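Local coordinates for protein neural-cadherin (Drosophila melanogaster, PDB 3UBG) that mediates calcium-dependent, homophilic cell-cell adhesion, this piece being three successive extracellular cadherin domains of the ectodomain, at residues A2-K7 and D88-I93. Sequence-based numbering, arbitrary orientation.
Sequences AVRPTK and DNQRVI
Asp88 OD2 lies 3.2 Å from both NE and NH2 of Arg4, and the salt bridge between the two residues is made through NE. The guanidinium and carboxylate planes are turned 67° apart, and NH2 also forms a salt bridge with Glu33. Gln90 crosses Arg4 at about a right angle, its CG packed against Arg4 CB. With CG opposite its own backbone N (chi1 -180°) and the chain running straight on from there, Gln90 reaches Pro5, where NE2 donates to the carbonyl O at 3.1 Å. This bond is somewhat bent, 152° at the hydrogen, with the donor tilted out of the carbonyl plane. OE1 of the same side chain accepts from a water that also binds Arg4 NH1, though weakly.

Parallel backbone bonds lie on either side of Pro5, in registers that differ by one residue. Before it, Asn89 N donates to Ala2 O and Arg4 N to Asn89 O; beyond it, Lys7 N bonds Arg91 O and Ile93 N bonds Lys7 O at 2.6 Å. Val3 thus pairs with Asn89 but Lys7 with Val92, as at a bulge on the 2-7 side around Pro5. A water bridges the strands there, donating to Arg4 O at 2.8 Å, accepting from Arg91 N and hydrogen-bonded to Thr6 OG1 at 2.7 Å. Another water links OG1 to Arg91 NH1. Thr6 lies alongside Arg91, its CG2 3.3 Å from Arg91 O and also against Ile93 CD1. That CD1 sits over the centre of one face of the Arg91 guanidinium, 3.5 Å above it, and Arg91 NH2 forms a salt bridge with Asp70. Strand 3-12 thus joins strand 87-97 in parallel at the edge of an otherwise antiparallel sheet, the first-to-last strand pairing of the Greek-key beta sandwich of cadherin domains.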
loop_
_atom_site.group_PDB
_atom_site.type_symbol
_atom_site.label_atom_id
_atom_site.label_comp_id
_atom_site.label_asym_id
_atom_site.label_seq_id
_atom_site.Cartn_x
_atom_site.Cartn_y
_atom_site.Cartn_z
ATOM N N ALA A 2 24.328 27.623 -27.041
ATOM C CA ALA A 2 25.350 26.586 -27.183
ATOM C C ALA A 2 25.369 25.617 -25.992
ATOM O O ALA A 2 24.966 25.971 -24.885
ATOM C CB ALA A 2 26.731 27.214 -27.393
ATOM N N VAL A 3 25.859 24.401 -26.229
ATOM C CA VAL A 3 25.739 23.315 -25.258
ATOM C C VAL A 3 27.087 22.816 -24.717
ATOM O O VAL A 3 28.009 22.528 -25.485
ATOM C CB VAL A 3 24.929 22.140 -25.861
ATOM C CG1 VAL A 3 24.951 20.937 -24.940
ATOM C CG2 VAL A 3 23.490 22.564 -26.127
ATOM N N ARG A 4 27.198 22.717 -23.395
ATOM C CA ARG A 4 28.411 22.191 -22.762
ATOM C C ARG A 4 28.310 20.681 -22.636
ATOM O O ARG A 4 27.216 20.128 -22.687
ATOM C CB ARG A 4 28.614 22.788 -21.367
ATOM C CG ARG A 4 28.406 24.279 -21.290
ATOM C CD ARG A 4 29.214 24.884 -20.173
ATOM N NE ARG A 4 28.984 26.322 -20.128
ATOM C CZ ARG A 4 29.673 27.178 -19.385
ATOM N NH1 ARG A 4 30.665 26.756 -18.604
ATOM N NH2 ARG A 4 29.362 28.464 -19.436
ATOM N N PRO A 5 29.458 20.007 -22.459
ATOM C CA PRO A 5 29.423 18.553 -22.299
ATOM C C PRO A 5 28.587 18.184 -21.087
ATOM O O PRO A 5 28.775 18.732 -19.985
ATOM C CB PRO A 5 30.888 18.182 -22.065
ATOM C CG PRO A 5 31.671 19.317 -22.659
ATOM C CD PRO A 5 30.832 20.539 -22.408
ATOM N N THR A 6 27.653 17.264 -21.305
ATOM C CA THR A 6 26.791 16.786 -20.256
ATOM C C THR A 6 27.584 16.263 -19.074
ATOM O O THR A 6 28.599 15.592 -19.228
ATOM C CB THR A 6 25.899 15.680 -20.779
ATOM O OG1 THR A 6 25.090 16.216 -21.826
ATOM C CG2 THR A 6 25.001 15.145 -19.654
ATOM N N LYS A 7 27.107 16.570 -17.882
ATOM C CA LYS A 7 27.705 16.023 -16.672
ATOM C C LYS A 7 26.968 14.748 -16.233
ATOM O O LYS A 7 25.762 14.757 -15.933
ATOM C CB LYS A 7 27.705 17.074 -15.560
ATOM C CG LYS A 7 28.161 16.573 -14.213
ATOM C CD LYS A 7 29.649 16.386 -14.158
ATOM C CE LYS A 7 30.064 16.059 -12.726
ATOM N NZ LYS A 7 31.518 16.256 -12.460
ATOM N N ASP A 88 24.921 29.831 -22.185
ATOM C CA ASP A 88 25.133 28.406 -22.462
ATOM C C ASP A 88 24.087 27.523 -21.765
ATOM O O ASP A 88 23.508 27.912 -20.759
ATOM C CB ASP A 88 26.533 27.977 -22.016
ATOM C CG ASP A 88 27.637 28.649 -22.814
ATOM O OD1 ASP A 88 27.324 29.484 -23.692
ATOM O OD2 ASP A 88 28.826 28.347 -22.557
ATOM N N ASN A 89 23.856 26.334 -22.317
ATOM C CA ASN A 89 23.011 25.325 -21.696
ATOM C C ASN A 89 23.874 24.124 -21.365
ATOM O O ASN A 89 24.816 23.818 -22.084
ATOM C CB ASN A 89 21.888 24.893 -22.648
ATOM C CG ASN A 89 20.697 25.850 -22.644
ATOM O OD1 ASN A 89 20.835 27.039 -22.369
ATOM N ND2 ASN A 89 19.515 25.321 -22.946
ATOM N N GLN A 90 23.564 23.440 -20.272
ATOM C CA GLN A 90 24.291 22.224 -19.914
ATOM C C GLN A 90 23.357 21.224 -19.263
ATOM O O GLN A 90 22.523 21.587 -18.445
ATOM C CB GLN A 90 25.458 22.513 -18.973
ATOM C CG GLN A 90 26.222 21.264 -18.605
ATOM C CD GLN A 90 27.310 21.513 -17.597
ATOM O OE1 GLN A 90 27.289 22.516 -16.878
ATOM N NE2 GLN A 90 28.267 20.595 -17.521
ATOM N N ARG A 91 23.494 19.958 -19.628
ATOM C CA ARG A 91 22.631 18.932 -19.068
ATOM C C ARG A 91 23.397 18.164 -18.015
ATOM O O ARG A 91 24.620 18.004 -18.116
ATOM C CB ARG A 91 22.145 17.985 -20.159
ATOM C CG ARG A 91 21.252 16.866 -19.677
ATOM C CD ARG A 91 21.070 15.881 -20.810
ATOM N NE ARG A 91 20.048 14.872 -20.569
ATOM C CZ ARG A 91 20.010 13.713 -21.219
ATOM N NH1 ARG A 91 20.938 13.435 -22.119
ATOM N NH2 ARG A 91 19.060 12.827 -20.960
ATOM N N VAL A 92 22.668 17.699 -17.004
ATOM C CA VAL A 92 23.264 16.967 -15.895
ATOM C C VAL A 92 22.468 15.709 -15.611
ATOM O O VAL A 92 21.245 15.750 -15.470
ATOM C CB VAL A 92 23.326 17.827 -14.614
ATOM C CG1 VAL A 92 24.022 17.067 -13.510
ATOM C CG2 VAL A 92 24.054 19.144 -14.897
ATOM N N ILE A 93 23.168 14.586 -15.548
ATOM C CA ILE A 93 22.525 13.304 -15.315
ATOM C C ILE A 93 23.192 12.640 -14.131
ATOM O O ILE A 93 24.381 12.321 -14.190
ATOM C CB ILE A 93 22.665 12.384 -16.524
ATOM C CG1 ILE A 93 22.222 13.110 -17.805
ATOM C CG2 ILE A 93 21.906 11.072 -16.281
ATOM C CD1 ILE A 93 22.445 12.320 -19.080
HETATM O O HOH W 1 24.850 18.870 -22.061
HETATM O O HOH W 2 29.589 24.150 -17.040
HETATM O O HOH W 3 23.140 14.927 -23.581
#